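Local coordinates for protein AlyGC (Glaciecola chathamensis, PDB 5GKD) that probably cleaves alginate by beta-elimination, as a calcium-binding polysaccharide lyase of family 6, at residues A1-K6 with D22-A27. Sequence-based numbering, arbitrary orientation.
Sequences ADLLVK and DDIILA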
ATOM      1  N   ALA A   1      50.246   7.154  13.433  1.00 29.19           N
ATOM      2  CA  ALA A   1      50.097   5.989  14.311  1.00 26.30           C
ATOM      3  C   ALA A   1      48.757   5.288  14.065  1.00 25.73           C
ATOM      4  O   ALA A   1      47.777   5.939  13.712  1.00 25.72           O
ATOM      5  CB  ALA A   1      50.216   6.411  15.761  1.00 23.25           C
ATOM      6  N   ASP A   2      48.717   3.969  14.259  1.00 27.52           N
ATOM      7  CA  ASP A   2      47.528   3.161  14.006  1.00 23.83           C
ATOM      8  C   ASP A   2      46.717   3.002  15.285  1.00 23.20           C
ATOM      9  O   ASP A   2      47.263   2.620  16.317  1.00 27.41           O
ATOM     10  CB  ASP A   2      47.902   1.782  13.460  1.00 27.65           C
ATOM     11  CG  ASP A   2      48.450   1.835  12.059  1.00 27.63           C
ATOM     12  OD1 ASP A   2      48.370   2.908  11.430  1.00 34.36           O
ATOM     13  OD2 ASP A   2      48.957   0.800  11.584  1.00 29.48           O
ATOM     14  N   LEU A   3      45.414   3.265  15.196  1.00 24.60           N
ATOM     15  CA  LEU A   3      44.472   3.278  16.317  1.00 22.90           C
ATOM     16  C   LEU A   3      43.361   2.260  16.029  1.00 25.35           C
ATOM     17  O   LEU A   3      42.324   2.593  15.446  1.00 20.35           O
ATOM     18  CB  LEU A   3      43.901   4.694  16.528  1.00 21.50           C
ATOM     19  CG  LEU A   3      44.770   5.854  17.074  1.00 32.27           C
ATOM     20  CD1 LEU A   3      46.039   6.064  16.298  1.00 30.86           C
ATOM     21  CD2 LEU A   3      43.998   7.164  17.076  1.00 27.59           C
ATOM     22  N   LEU A   4      43.591   1.017  16.434  1.00 23.07           N
ATOM     23  CA  LEU A   4      42.612  -0.049  16.262  1.00 23.12           C
ATOM     24  C   LEU A   4      41.450   0.159  17.228  1.00 21.24           C
ATOM     25  O   LEU A   4      41.664   0.374  18.423  1.00 22.41           O
ATOM     26  CB  LEU A   4      43.281  -1.402  16.529  1.00 23.51           C
ATOM     27  CG  LEU A   4      42.886  -2.693  15.802  1.00 29.31           C
ATOM     28  CD1 LEU A   4      42.975  -3.893  16.745  1.00 22.65           C
ATOM     29  CD2 LEU A   4      41.536  -2.615  15.128  1.00 23.13           C
ATOM     30  N   VAL A   5      40.218   0.089  16.716  1.00 21.68           N
ATOM     31  CA  VAL A   5      39.018   0.261  17.533  1.00 16.95           C
ATOM     32  C   VAL A   5      38.023  -0.851  17.221  1.00 19.33           C
ATOM     33  O   VAL A   5      37.920  -1.315  16.081  1.00 24.73           O
ATOM     34  CB  VAL A   5      38.377   1.644  17.320  1.00 21.57           C
ATOM     35  CG1 VAL A   5      39.336   2.729  17.763  1.00 24.17           C
ATOM     36  CG2 VAL A   5      37.952   1.843  15.861  1.00 19.89           C
ATOM     37  N   LYS A   6      37.291  -1.290  18.241  1.00 20.81           N
ATOM     38  CA  LYS A   6      36.389  -2.420  18.095  1.00 19.10           C
ATOM     39  C   LYS A   6      34.949  -2.100  18.462  1.00 20.80           C
ATOM     40  O   LYS A   6      34.106  -2.998  18.390  1.00 22.45           O
ATOM     41  CB  LYS A   6      36.882  -3.607  18.943  1.00 21.02           C
ATOM     42  CG  LYS A   6      38.257  -4.140  18.540  1.00 20.96           C
ATOM     43  CD  LYS A   6      38.759  -5.241  19.452  1.00 24.87           C
ATOM     44  CE  LYS A   6      40.154  -5.715  19.033  1.00 23.87           C
ATOM     45  NZ  LYS A   6      40.705  -6.707  20.005  1.00 25.71           N
ATOM     46  N   ASP A  22      47.674   9.886  11.471  1.00 23.10           N
ATOM     47  CA  ASP A  22      47.160   8.693  12.125  1.00 22.95           C
ATOM     48  C   ASP A  22      46.098   8.005  11.273  1.00 23.21           C
ATOM     49  O   ASP A  22      45.406   8.641  10.472  1.00 21.62           O
ATOM     50  CB  ASP A  22      46.577   9.033  13.492  1.00 19.60           C
ATOM     51  CG  ASP A  22      47.636   9.492  14.490  1.00 23.13           C
ATOM     52  OD1 ASP A  22      48.836   9.187  14.332  1.00 23.61           O
ATOM     53  OD2 ASP A  22      47.247  10.162  15.447  1.00 23.19           O
ATOM     54  N   ASP A  23      45.994   6.683  11.453  1.00 22.66           N
ATOM     55  CA  ASP A  23      44.955   5.839  10.864  1.00 21.82           C
ATOM     56  C   ASP A  23      44.059   5.302  11.977  1.00 25.55           C
ATOM     57  O   ASP A  23      44.545   4.666  12.916  1.00 24.33           O
ATOM     58  CB  ASP A  23      45.555   4.659  10.092  1.00 22.37           C
ATOM     59  CG  ASP A  23      46.316   5.084   8.857  1.00 28.39           C
ATOM     60  OD1 ASP A  23      46.779   6.242   8.816  1.00 30.44           O
ATOM     61  OD2 ASP A  23      46.451   4.264   7.925  1.00 32.78           O
ATOM     62  N   ILE A  24      42.763   5.556  11.873  1.00 23.46           N
ATOM     63  CA  ILE A  24      41.773   4.913  12.724  1.00 20.90           C
ATOM     64  C   ILE A  24      41.319   3.655  11.998  1.00 19.52           C
ATOM     65  O   ILE A  24      40.873   3.724  10.851  1.00 20.56           O
ATOM     66  CB  ILE A  24      40.595   5.852  13.013  1.00 18.61           C
ATOM     67  CG1 ILE A  24      41.101   7.118  13.703  1.00 21.41           C
ATOM     68  CG2 ILE A  24      39.532   5.128  13.838  1.00 18.41           C
ATOM     69  CD1 ILE A  24      40.061   8.162  13.927  1.00 20.19           C
ATOM     70  N   ILE A  25      41.454   2.506  12.645  1.00 21.50           N
ATOM     71  CA  ILE A  25      41.266   1.212  11.999  1.00 21.39           C
ATOM     72  C   ILE A  25      40.049   0.527  12.617  1.00 22.10           C
ATOM     73  O   ILE A  25      40.060   0.154  13.799  1.00 19.54           O
ATOM     74  CB  ILE A  25      42.515   0.335  12.125  1.00 20.22           C
ATOM     75  CG1 ILE A  25      43.723   1.018  11.483  1.00 23.19           C
ATOM     76  CG2 ILE A  25      42.274  -1.014  11.491  1.00 21.71           C
ATOM     77  CD1 ILE A  25      44.992   0.182  11.588  1.00 27.93           C
ATOM     78  N   LEU A  26      38.999   0.350  11.819  1.00 21.47           N
ATOM     79  CA  LEU A  26      37.848  -0.438  12.244  1.00 17.80           C
ATOM     80  C   LEU A  26      38.207  -1.915  12.171  1.00 19.55           C
ATOM     81  O   LEU A  26      38.534  -2.421  11.093  1.00 18.69           O
ATOM     82  CB  LEU A  26      36.623  -0.153  11.377  1.00 18.75           C
ATOM     83  CG  LEU A  26      36.078   1.269  11.279  1.00 19.54           C
ATOM     84  CD1 LEU A  26      34.758   1.275  10.482  1.00 17.02           C
ATOM     85  CD2 LEU A  26      35.932   1.909  12.662  1.00 19.21           C
ATOM     86  N   ALA A  27      38.147  -2.591  13.317  1.00 18.59           N
ATOM     87  CA  ALA A  27      38.471  -4.003  13.408  1.00 19.59           C
ATOM     88  C   ALA A  27      37.536  -4.844  12.541  1.00 21.54           C
ATOM     89  O   ALA A  27      36.355  -4.543  12.388  1.00 21.51           O
ATOM     90  CB  ALA A  27      38.384  -4.468  14.873  1.00 21.21           C
TER
HETATM   91  O   HOH W   1      48.533   2.580   8.806  1.00 36.50           O
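CG of D22, anti to the carbonyl carbon (chi1 -67°), lies on the side of A1, whose N forms a salt bridge with D22 OD1 at 2.6 Å. The amine comes from the anti side of that oxygen, 23° out of the carboxylate plane; an acid suits the place because the chain begins here with an amino group, probably charged. The other oxygen, OD2, accepts a hydrogen bond from the backbone N of K19. An asparagine here would probably leave the terminal amine without its countercharge. D2 and D23 have the same first torsion as D22 and lie side by side, with D2 OD1 4.2 Å from D23 OD2; a water bridges the two oxygens, weakly on the D23 side, and the salt bridge from D23 to R51 probably eases the repulsion. Strands 2-5 and 23-26 pair in parallel, joined by helix 8-17, which packs on the face of L3, V5 and I24 and probably caps the parallel beta-helix expected of this pectate-lyase-like clan. L3 and V5 alternate their backbone bonds with D23, I25 and A27, and I25 N meets L3 O almost straight, at 175°. Branched I24 and V5 suit the face under the helix, where V5 CG2 lies 3.8 Å from L26 CD2 and L3 and V5 touch A14. On the face of D2, L4 and I25, L4 CD2 meets A27 CB at 3.7 Å, van der Waals distance, while I25 CD1 packs 3.8 Å from D2 CB.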